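Long-range contacts in importin subunit beta-1 (Saccharomyces cerevisiae, PDB 5OWU), which carries proteins into the nucleus together with importin alpha, which recognises the classical nuclear localization signal of the cargo: residues Leu755-Val759 with Ala801-Leu805; Ile806-Ala811 with Trp850-Gln854; Gly816-Tyr822 with Gln855-Leu861. All blocks are in the same frame, centred on the assembly; numbering follows the deposited sequence.

Interaction 1 of 3, residues Leu755-Val759 with Ala801-Leu805; sequences LDAYV and AAVGL
A buried contact, chiefly of apolar side chains, joins HEAT repeats 17 and 18: 755-759 lies on helix 741-764 and 801-805 on helix 796-812. Both segments are alpha-helix, held by the i to i+4 backbone hydrogen bonds V759 N to L755 O (3.0 Å) and L805 N to A801 O (2.9 Å). The segment axes cross at 36° and approach to 10.3 Å. L755 CA lies 7.2 Å from A802 CA and V759 CA 6.6 Å from L805 CA. L755 (chi1 t, chi2 p) reaches across with CD2 3.8 Å from A801 CB and CD1 3.5 Å from L805 CD1. L805 (m, t) places CD2 4.0 Å from V759 CA and 3.8 Å from Y758 O. V759 CG2 packs 4.1 Å from A801 CB. The Y758 ring leads away to helix 718-732, its OH hydrogen-bonded to Q732 OE1. F782 and I783 of helix 776-788 flank L755 and L805. Such stacking of second helices from successive repeats, pointing the same general way, is the hallmark of the HEAT solenoid.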
loop_
_atom_site.group_PDB
_atom_site.type_symbol
_atom_site.label_atom_id
_atom_site.label_comp_id
_atom_site.label_asym_id
_atom_site.label_seq_id
_atom_site.Cartn_x
_atom_site.Cartn_y
_atom_site.Cartn_z
ATOM N N LEU A 755 -17.917 12.270 -1.708
ATOM C CA LEU A 755 -18.787 11.928 -2.831
ATOM C C LEU A 755 -20.029 11.177 -2.359
ATOM O O LEU A 755 -21.147 11.480 -2.801
ATOM C CB LEU A 755 -18.017 11.104 -3.863
ATOM C CG LEU A 755 -18.795 10.651 -5.104
ATOM C CD1 LEU A 755 -19.472 11.819 -5.808
ATOM C CD2 LEU A 755 -17.845 9.918 -6.056
ATOM N N ASP A 756 -19.856 10.195 -1.462
ATOM C CA ASP A 756 -21.016 9.518 -0.875
ATOM C C ASP A 756 -21.976 10.531 -0.253
ATOM O O ASP A 756 -23.196 10.483 -0.475
ATOM C CB ASP A 756 -20.575 8.518 0.203
ATOM C CG ASP A 756 -19.927 7.269 -0.365
ATOM O OD1 ASP A 756 -20.128 6.972 -1.555
ATOM O OD2 ASP A 756 -19.234 6.573 0.406
ATOM N N ALA A 757 -21.434 11.436 0.562
ATOM C CA ALA A 757 -22.269 12.410 1.258
ATOM C C ALA A 757 -23.096 13.222 0.272
ATOM O O ALA A 757 -24.312 13.382 0.446
ATOM C CB ALA A 757 -21.400 13.325 2.118
ATOM N N TYR A 758 -22.451 13.741 -0.781
ATOM C CA TYR A 758 -23.158 14.595 -1.729
ATOM C C TYR A 758 -24.199 13.809 -2.514
ATOM O O TYR A 758 -25.273 14.338 -2.830
ATOM C CB TYR A 758 -22.168 15.269 -2.689
ATOM C CG TYR A 758 -21.299 16.352 -2.068
ATOM C CD1 TYR A 758 -21.693 17.022 -0.913
ATOM C CD2 TYR A 758 -20.083 16.704 -2.644
ATOM C CE1 TYR A 758 -20.903 18.003 -0.352
ATOM C CE2 TYR A 758 -19.285 17.686 -2.087
ATOM C CZ TYR A 758 -19.700 18.331 -0.941
ATOM O OH TYR A 758 -18.913 19.308 -0.380
ATOM N N VAL A 759 -23.897 12.554 -2.861
ATOM C CA VAL A 759 -24.883 11.734 -3.561
ATOM C C VAL A 759 -26.126 11.565 -2.697
ATOM O O VAL A 759 -27.261 11.765 -3.153
ATOM C CB VAL A 759 -24.273 10.372 -3.939
ATOM C CG1 VAL A 759 -25.347 9.378 -4.398
ATOM C CG2 VAL A 759 -23.251 10.552 -5.025
ATOM N N ALA A 801 -20.778 8.024 -10.073
ATOM C CA ALA A 801 -21.458 8.857 -9.087
ATOM C C ALA A 801 -21.269 10.344 -9.386
ATOM O O ALA A 801 -22.221 11.125 -9.286
ATOM C CB ALA A 801 -20.964 8.515 -7.686
ATOM N N ALA A 802 -20.057 10.757 -9.766
ATOM C CA ALA A 802 -19.794 12.182 -9.981
ATOM C C ALA A 802 -20.550 12.721 -11.194
ATOM O O ALA A 802 -21.196 13.781 -11.129
ATOM C CB ALA A 802 -18.292 12.411 -10.140
ATOM N N VAL A 803 -20.464 12.020 -12.324
ATOM C CA VAL A 803 -21.197 12.474 -13.500
ATOM C C VAL A 803 -22.702 12.386 -13.232
ATOM O O VAL A 803 -23.488 13.237 -13.695
ATOM C CB VAL A 803 -20.737 11.664 -14.733
ATOM C CG1 VAL A 803 -21.352 10.279 -14.757
ATOM C CG2 VAL A 803 -21.036 12.411 -16.012
ATOM N N GLY A 804 -23.119 11.401 -12.431
ATOM C CA GLY A 804 -24.502 11.362 -11.978
ATOM C C GLY A 804 -24.906 12.614 -11.219
ATOM O O GLY A 804 -25.998 13.149 -11.421
ATOM N N LEU A 805 -24.034 13.096 -10.329
ATOM C CA LEU A 805 -24.297 14.355 -9.640
ATOM C C LEU A 805 -24.479 15.492 -10.630
ATOM O O LEU A 805 -25.373 16.336 -10.465
ATOM C CB LEU A 805 -23.156 14.692 -8.680
ATOM C CG LEU A 805 -23.143 14.016 -7.313
ATOM C CD1 LEU A 805 -21.820 14.304 -6.624
ATOM C CD2 LEU A 805 -24.314 14.498 -6.461
#

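Interaction 2 of 3, residues Ile806-Ala811 with Trp850-Gln854; sequences IGDIAA and WAREQ
In this HEAT solenoid, helix 796-812 of repeat 18 packs along the C-terminal helix 842-860 of repeat 19 through 806-811 and 850-854. Both segments are alpha-helical; their axes cross at 36°, pointing broadly the same way, and close to 8.1 Å. The backbones come nearest at G807, whose CA is 3.9 Å from A851 CA. A CB on G807 would clash with W850 CD1, so the missing side chain permits this close approach. Van der Waals packing spreads from that point. I806 CB meets A851 CB at 4.4 Å, and I806 also touches Y830 of helix 825-836. Q854 (chi1 m, chi2 m) lies along the segment from G807 to A811, with CB 3.6 Å from A810 CB, CG 3.7 Å from G807 O and OE1 3.7 Å from A811 CA. The W850 indole (chi1 t, chi2 -110°) reaches the 807-811 turn, CZ2 3.7 Å from A811 CB and NE1 3.4 Å from G807 C. Polar contact comes from D808: its CB points away, but its m rotamer brings the carboxylate back to the indole edge, where W850 NE1 donates to D808 OD1 at 3.0 Å with an N-H...O angle of 140°.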
loop_
_atom_site.group_PDB
_atom_site.type_symbol
_atom_site.label_atom_id
_atom_site.label_comp_id
_atom_site.label_asym_id
_atom_site.label_seq_id
_atom_site.Cartn_x
_atom_site.Cartn_y
_atom_site.Cartn_z
ATOM N N ILE A 806 -23.625 15.551 -11.657
ATOM C CA ILE A 806 -23.766 16.617 -12.653
ATOM C C ILE A 806 -25.179 16.598 -13.227
ATOM O O ILE A 806 -25.873 17.631 -13.288
ATOM C CB ILE A 806 -22.698 16.472 -13.753
ATOM C CG1 ILE A 806 -21.294 16.581 -13.147
ATOM C CG2 ILE A 806 -22.889 17.546 -14.824
ATOM C CD1 ILE A 806 -20.154 16.352 -14.147
ATOM N N GLY A 807 -25.648 15.406 -13.599
ATOM C CA GLY A 807 -26.963 15.299 -14.216
ATOM C C GLY A 807 -28.107 15.612 -13.264
ATOM O O GLY A 807 -28.996 16.407 -13.588
ATOM N N ASP A 808 -28.113 14.978 -12.087
ATOM C CA ASP A 808 -29.225 15.141 -11.151
ATOM C C ASP A 808 -29.332 16.580 -10.663
ATOM O O ASP A 808 -30.427 17.157 -10.616
ATOM C CB ASP A 808 -29.057 14.196 -9.961
ATOM C CG ASP A 808 -29.010 12.730 -10.369
ATOM O OD1 ASP A 808 -29.390 12.407 -11.515
ATOM O OD2 ASP A 808 -28.599 11.898 -9.530
ATOM N N ILE A 809 -28.202 17.179 -10.283
ATOM C CA ILE A 809 -28.244 18.576 -9.869
ATOM C C ILE A 809 -28.786 19.431 -11.003
ATOM O O ILE A 809 -29.651 20.291 -10.789
ATOM C CB ILE A 809 -26.857 19.046 -9.397
ATOM C CG1 ILE A 809 -26.479 18.311 -8.108
ATOM C CG2 ILE A 809 -26.853 20.561 -9.170
ATOM C CD1 ILE A 809 -25.058 18.551 -7.633
ATOM N N ALA A 810 -28.321 19.184 -12.238
ATOM C CA ALA A 810 -28.881 19.915 -13.372
ATOM C C ALA A 810 -30.400 19.767 -13.427
ATOM O O ALA A 810 -31.120 20.748 -13.637
ATOM C CB ALA A 810 -28.264 19.428 -14.679
ATOM N N ALA A 811 -30.905 18.546 -13.242
ATOM C CA ALA A 811 -32.341 18.314 -13.347
ATOM C C ALA A 811 -33.110 19.019 -12.239
ATOM O O ALA A 811 -34.291 19.335 -12.408
ATOM C CB ALA A 811 -32.632 16.816 -13.300
ATOM N N TRP A 850 -27.014 10.692 -19.601
ATOM C CA TRP A 850 -27.966 11.518 -18.861
ATOM C C TRP A 850 -27.357 12.875 -18.515
ATOM O O TRP A 850 -27.973 13.931 -18.735
ATOM C CB TRP A 850 -28.414 10.759 -17.607
ATOM C CG TRP A 850 -29.003 11.592 -16.495
ATOM C CD1 TRP A 850 -28.433 11.847 -15.278
ATOM C CD2 TRP A 850 -30.276 12.252 -16.486
ATOM N NE1 TRP A 850 -29.267 12.634 -14.517
ATOM C CE2 TRP A 850 -30.405 12.896 -15.234
ATOM C CE3 TRP A 850 -31.318 12.366 -17.412
ATOM C CZ2 TRP A 850 -31.531 13.645 -14.890
ATOM C CZ3 TRP A 850 -32.436 13.110 -17.067
ATOM C CH2 TRP A 850 -32.532 13.739 -15.818
ATOM N N ALA A 851 -26.122 12.866 -18.009
ATOM C CA ALA A 851 -25.449 14.110 -17.645
ATOM C C ALA A 851 -25.250 15.016 -18.853
ATOM O O ALA A 851 -25.346 16.243 -18.739
ATOM C CB ALA A 851 -24.102 13.803 -16.995
ATOM N N ARG A 852 -24.948 14.432 -20.015
ATOM C CA ARG A 852 -24.747 15.225 -21.224
ATOM C C ARG A 852 -26.050 15.877 -21.667
ATOM O O ARG A 852 -26.085 17.072 -21.990
ATOM C CB ARG A 852 -24.178 14.337 -22.336
ATOM C CG ARG A 852 -23.857 15.066 -23.631
ATOM C CD ARG A 852 -22.917 16.229 -23.389
ATOM N NE ARG A 852 -22.333 16.734 -24.625
ATOM C CZ ARG A 852 -21.586 17.830 -24.699
ATOM N NH1 ARG A 852 -21.337 18.544 -23.609
ATOM N NH2 ARG A 852 -21.089 18.217 -25.865
ATOM N N GLU A 853 -27.137 15.103 -21.682
ATOM C CA GLU A 853 -28.449 15.670 -21.976
ATOM C C GLU A 853 -28.737 16.861 -21.070
ATOM O O GLU A 853 -29.066 17.957 -21.545
ATOM C CB GLU A 853 -29.529 14.601 -21.809
ATOM C CG GLU A 853 -29.363 13.394 -22.718
ATOM C CD GLU A 853 -30.271 12.244 -22.325
ATOM O OE1 GLU A 853 -31.262 12.485 -21.605
ATOM O OE2 GLU A 853 -29.985 11.097 -22.731
ATOM N N GLN A 854 -28.596 16.671 -19.756
ATOM C CA GLN A 854 -28.958 17.743 -18.832
ATOM C C GLN A 854 -28.029 18.944 -18.972
ATOM O O GLN A 854 -28.476 20.092 -18.885
ATOM C CB GLN A 854 -28.963 17.218 -17.399
ATOM C CG GLN A 854 -30.081 16.236 -17.125
ATOM C CD GLN A 854 -31.448 16.837 -17.406
ATOM O OE1 GLN A 854 -31.730 17.972 -17.022
ATOM N NE2 GLN A 854 -32.290 16.086 -18.102
#

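Interaction 3 of 3, residues Gly816-Tyr822 with Gln855-Leu861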
loop_
_atom_site.group_PDB
_atom_site.type_symbol
_atom_site.label_atom_id
_atom_site.label_comp_id
_atom_site.label_asym_id
_atom_site.label_seq_id
_atom_site.Cartn_x
_atom_site.Cartn_y
_atom_site.Cartn_z
ATOM N N GLY A 816 -32.528 27.753 -14.648
ATOM C CA GLY A 816 -31.320 28.357 -15.173
ATOM C C GLY A 816 -30.456 29.033 -14.133
ATOM O O GLY A 816 -29.467 29.675 -14.496
ATOM N N SER A 817 -30.793 28.897 -12.846
ATOM C CA SER A 817 -30.056 29.568 -11.778
ATOM C C SER A 817 -28.648 29.010 -11.583
ATOM O O SER A 817 -27.828 29.658 -10.921
ATOM C CB SER A 817 -30.826 29.463 -10.455
ATOM O OG SER A 817 -31.303 28.149 -10.226
ATOM N N ILE A 818 -28.355 27.820 -12.105
ATOM C CA ILE A 818 -27.028 27.235 -11.973
ATOM C C ILE A 818 -26.402 26.939 -13.338
ATOM O O ILE A 818 -25.413 26.212 -13.427
ATOM C CB ILE A 818 -27.071 25.973 -11.090
ATOM C CG1 ILE A 818 -27.903 24.864 -11.746
ATOM C CG2 ILE A 818 -27.639 26.320 -9.718
ATOM C CD1 ILE A 818 -27.763 23.514 -11.056
ATOM N N LYS A 819 -26.951 27.510 -14.409
ATOM C CA LYS A 819 -26.439 27.206 -15.742
ATOM C C LYS A 819 -25.001 27.675 -15.929
ATOM O O LYS A 819 -24.296 27.139 -16.784
ATOM C CB LYS A 819 -27.339 27.833 -16.808
ATOM C CG LYS A 819 -27.330 29.352 -16.837
ATOM C CD LYS A 819 -28.267 29.872 -17.917
ATOM C CE LYS A 819 -28.293 31.388 -17.966
ATOM N NZ LYS A 819 -29.215 31.886 -19.023
ATOM N N GLN A 820 -24.544 28.642 -15.130
ATOM C CA GLN A 820 -23.174 29.135 -15.227
ATOM C C GLN A 820 -22.131 28.038 -15.007
ATOM O O GLN A 820 -20.967 28.217 -15.385
ATOM C CB GLN A 820 -22.938 30.257 -14.213
ATOM C CG GLN A 820 -23.165 29.859 -12.757
ATOM C CD GLN A 820 -24.598 30.052 -12.291
ATOM O OE1 GLN A 820 -25.510 30.226 -13.099
ATOM N NE2 GLN A 820 -24.803 30.013 -10.980
ATOM N N PHE A 821 -22.498 26.924 -14.370
ATOM C CA PHE A 821 -21.552 25.830 -14.169
ATOM C C PHE A 821 -21.466 24.891 -15.367
ATOM O O PHE A 821 -20.483 24.150 -15.486
ATOM C CB PHE A 821 -21.935 25.009 -12.940
ATOM C CG PHE A 821 -21.975 25.809 -11.676
ATOM C CD1 PHE A 821 -20.807 26.135 -11.012
ATOM C CD2 PHE A 821 -23.186 26.247 -11.164
ATOM C CE1 PHE A 821 -20.844 26.890 -9.849
ATOM C CE2 PHE A 821 -23.232 27.001 -10.000
ATOM C CZ PHE A 821 -22.062 27.322 -9.345
ATOM N N TYR A 822 -22.457 24.904 -16.258
ATOM C CA TYR A 822 -22.571 23.877 -17.288
ATOM C C TYR A 822 -21.961 24.284 -18.624
ATOM O O TYR A 822 -22.120 23.547 -19.604
ATOM C CB TYR A 822 -24.042 23.495 -17.465
ATOM C CG TYR A 822 -24.539 22.710 -16.275
ATOM C CD1 TYR A 822 -24.989 23.356 -15.134
ATOM C CD2 TYR A 822 -24.503 21.321 -16.273
ATOM C CE1 TYR A 822 -25.417 22.642 -14.032
ATOM C CE2 TYR A 822 -24.929 20.599 -15.174
ATOM C CZ TYR A 822 -25.381 21.264 -14.057
ATOM O OH TYR A 822 -25.812 20.544 -12.967
ATOM N N GLN A 855 -26.737 18.704 -19.190
ATOM C CA GLN A 855 -25.790 19.801 -19.361
ATOM C C GLN A 855 -26.136 20.641 -20.588
ATOM O O GLN A 855 -26.190 21.877 -20.518
ATOM C CB GLN A 855 -24.371 19.237 -19.469
ATOM C CG GLN A 855 -23.296 20.274 -19.775
ATOM C CD GLN A 855 -22.893 20.297 -21.241
ATOM O OE1 GLN A 855 -22.848 19.260 -21.904
ATOM N NE2 GLN A 855 -22.594 21.483 -21.751
ATOM N N LYS A 856 -26.370 19.982 -21.727
ATOM C CA LYS A 856 -26.755 20.711 -22.933
ATOM C C LYS A 856 -28.042 21.494 -22.716
ATOM O O LYS A 856 -28.162 22.648 -23.154
ATOM C CB LYS A 856 -26.913 19.746 -24.108
ATOM C CG LYS A 856 -25.611 19.141 -24.586
ATOM C CD LYS A 856 -25.845 18.173 -25.734
ATOM C CE LYS A 856 -24.712 18.229 -26.746
ATOM N NZ LYS A 856 -24.670 19.539 -27.458
ATOM N N ARG A 857 -29.024 20.886 -22.040
ATOM C CA ARG A 857 -30.242 21.623 -21.725
ATOM C C ARG A 857 -29.936 22.837 -20.856
ATOM O O ARG A 857 -30.558 23.894 -21.013
ATOM C CB ARG A 857 -31.258 20.709 -21.040
ATOM C CG ARG A 857 -32.443 21.464 -20.462
ATOM C CD ARG A 857 -33.637 20.558 -20.205
ATOM N NE ARG A 857 -34.540 20.498 -21.352
ATOM C CZ ARG A 857 -35.325 21.498 -21.740
ATOM N NH1 ARG A 857 -35.315 22.653 -21.086
ATOM N NH2 ARG A 857 -36.119 21.351 -22.793
ATOM N N GLN A 858 -28.973 22.711 -19.940
ATOM C CA GLN A 858 -28.604 23.846 -19.098
ATOM C C GLN A 858 -28.018 24.972 -19.934
ATOM O O GLN A 858 -28.312 26.150 -19.696
ATOM C CB GLN A 858 -27.611 23.412 -18.017
ATOM C CG GLN A 858 -28.236 22.691 -16.837
ATOM C CD GLN A 858 -29.103 23.598 -15.982
ATOM O OE1 GLN A 858 -28.765 24.759 -15.745
ATOM N NE2 GLN A 858 -30.226 23.071 -15.512
ATOM N N LEU A 859 -27.186 24.634 -20.921
ATOM C CA LEU A 859 -26.678 25.664 -21.820
ATOM C C LEU A 859 -27.796 26.286 -22.645
ATOM O O LEU A 859 -27.719 27.468 -23.001
ATOM C CB LEU A 859 -25.603 25.087 -22.742
ATOM C CG LEU A 859 -24.199 24.870 -22.173
ATOM C CD1 LEU A 859 -23.204 24.747 -23.324
ATOM C CD2 LEU A 859 -23.774 25.983 -21.229
ATOM N N SER A 860 -28.842 25.518 -22.955
ATOM C CA SER A 860 -29.962 26.089 -23.693
ATOM C C SER A 860 -30.631 27.221 -22.921
ATOM O O SER A 860 -31.096 28.192 -23.527
ATOM C CB SER A 860 -30.984 25.003 -24.019
ATOM O OG SER A 860 -32.232 25.579 -24.358
ATOM N N LEU A 861 -30.686 27.122 -21.596
ATOM C CA LEU A 861 -31.362 28.130 -20.783
ATOM C C LEU A 861 -30.604 29.453 -20.822
ATOM O O LEU A 861 -30.995 30.382 -21.530
ATOM C CB LEU A 861 -31.508 27.651 -19.335
ATOM C CG LEU A 861 -31.956 26.198 -19.143
ATOM C CD1 LEU A 861 -32.256 25.915 -17.677
ATOM C CD2 LEU A 861 -33.166 25.866 -20.008
#
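Y822 and Q858 form the centre of this contact between 816-822, a loop with a short 3-10 segment (819-821), and the end of the C-terminal helix. Y822 (chi1 m, chi2 84°) turns one ring face to Q858, whose CG sits 3.8 Å from the ring centroid and 13° off its normal, a CH-pi contact; the Y822 OH is hydrogen-bonded to I806 O. The m, m rotamer of Q858 carries its amide to the loop: OE1 is 3.4 Å from K819 CA and 4.1 Å from I818 CG1, while NE2 hydrogen-bonds the carbonyl of F813. Q855, chi1 t, sends its amide to the end of the loop, NE2 donating to Y822 O at 3.0 Å and 156°. K819 (chi1 p, otherwise fully extended) runs beside the chain terminus, CD 4.2 Å from L861 CB. L861 CD1 packs 3.6 Å from G816 N. G816 opens a type I turn to K819; at its phi of 79° and psi of 7° a CB would jam against the preceding carbonyl oxygen, which calls for glycine. Q820 (p, m) folds back, NE2 hydrogen-bonding S817 O at 3.0 Å. The loop connects helix 796-812 of repeat 18 to helix 825-836 of repeat 19: I818 packs on I809 of the former and V776 of helix 776-788, where F780 meets the Y822 ring edge-to-face. Q855, on helix 842-860, rests on I828 and I831 of helix 825-836.

The three contacts follow one another in space toward the C-terminal end of the solenoid, their centres about 25, 35 and 41 Å from the centre of the chain. Helix 796-812 serves both interaction 1 and interaction 2, whose centres are 12 Å apart; V803 O touches A851 CB at 3.4 Å. Interactions 2 and 3 share helix 842-860, alternate along the chain and have centres 10 Å apart: Y822 OH is 2.9 Å from I806 O, a probable hydrogen bond, and I809 CG2 packs 3.6 Å from I818 CD1. Interactions 1 and 3, centres 19 Å apart, do not touch. Repeat 17 is thus linked to 18, 18 to 19, and the loop leading into repeat 19 to that repeat's last helix.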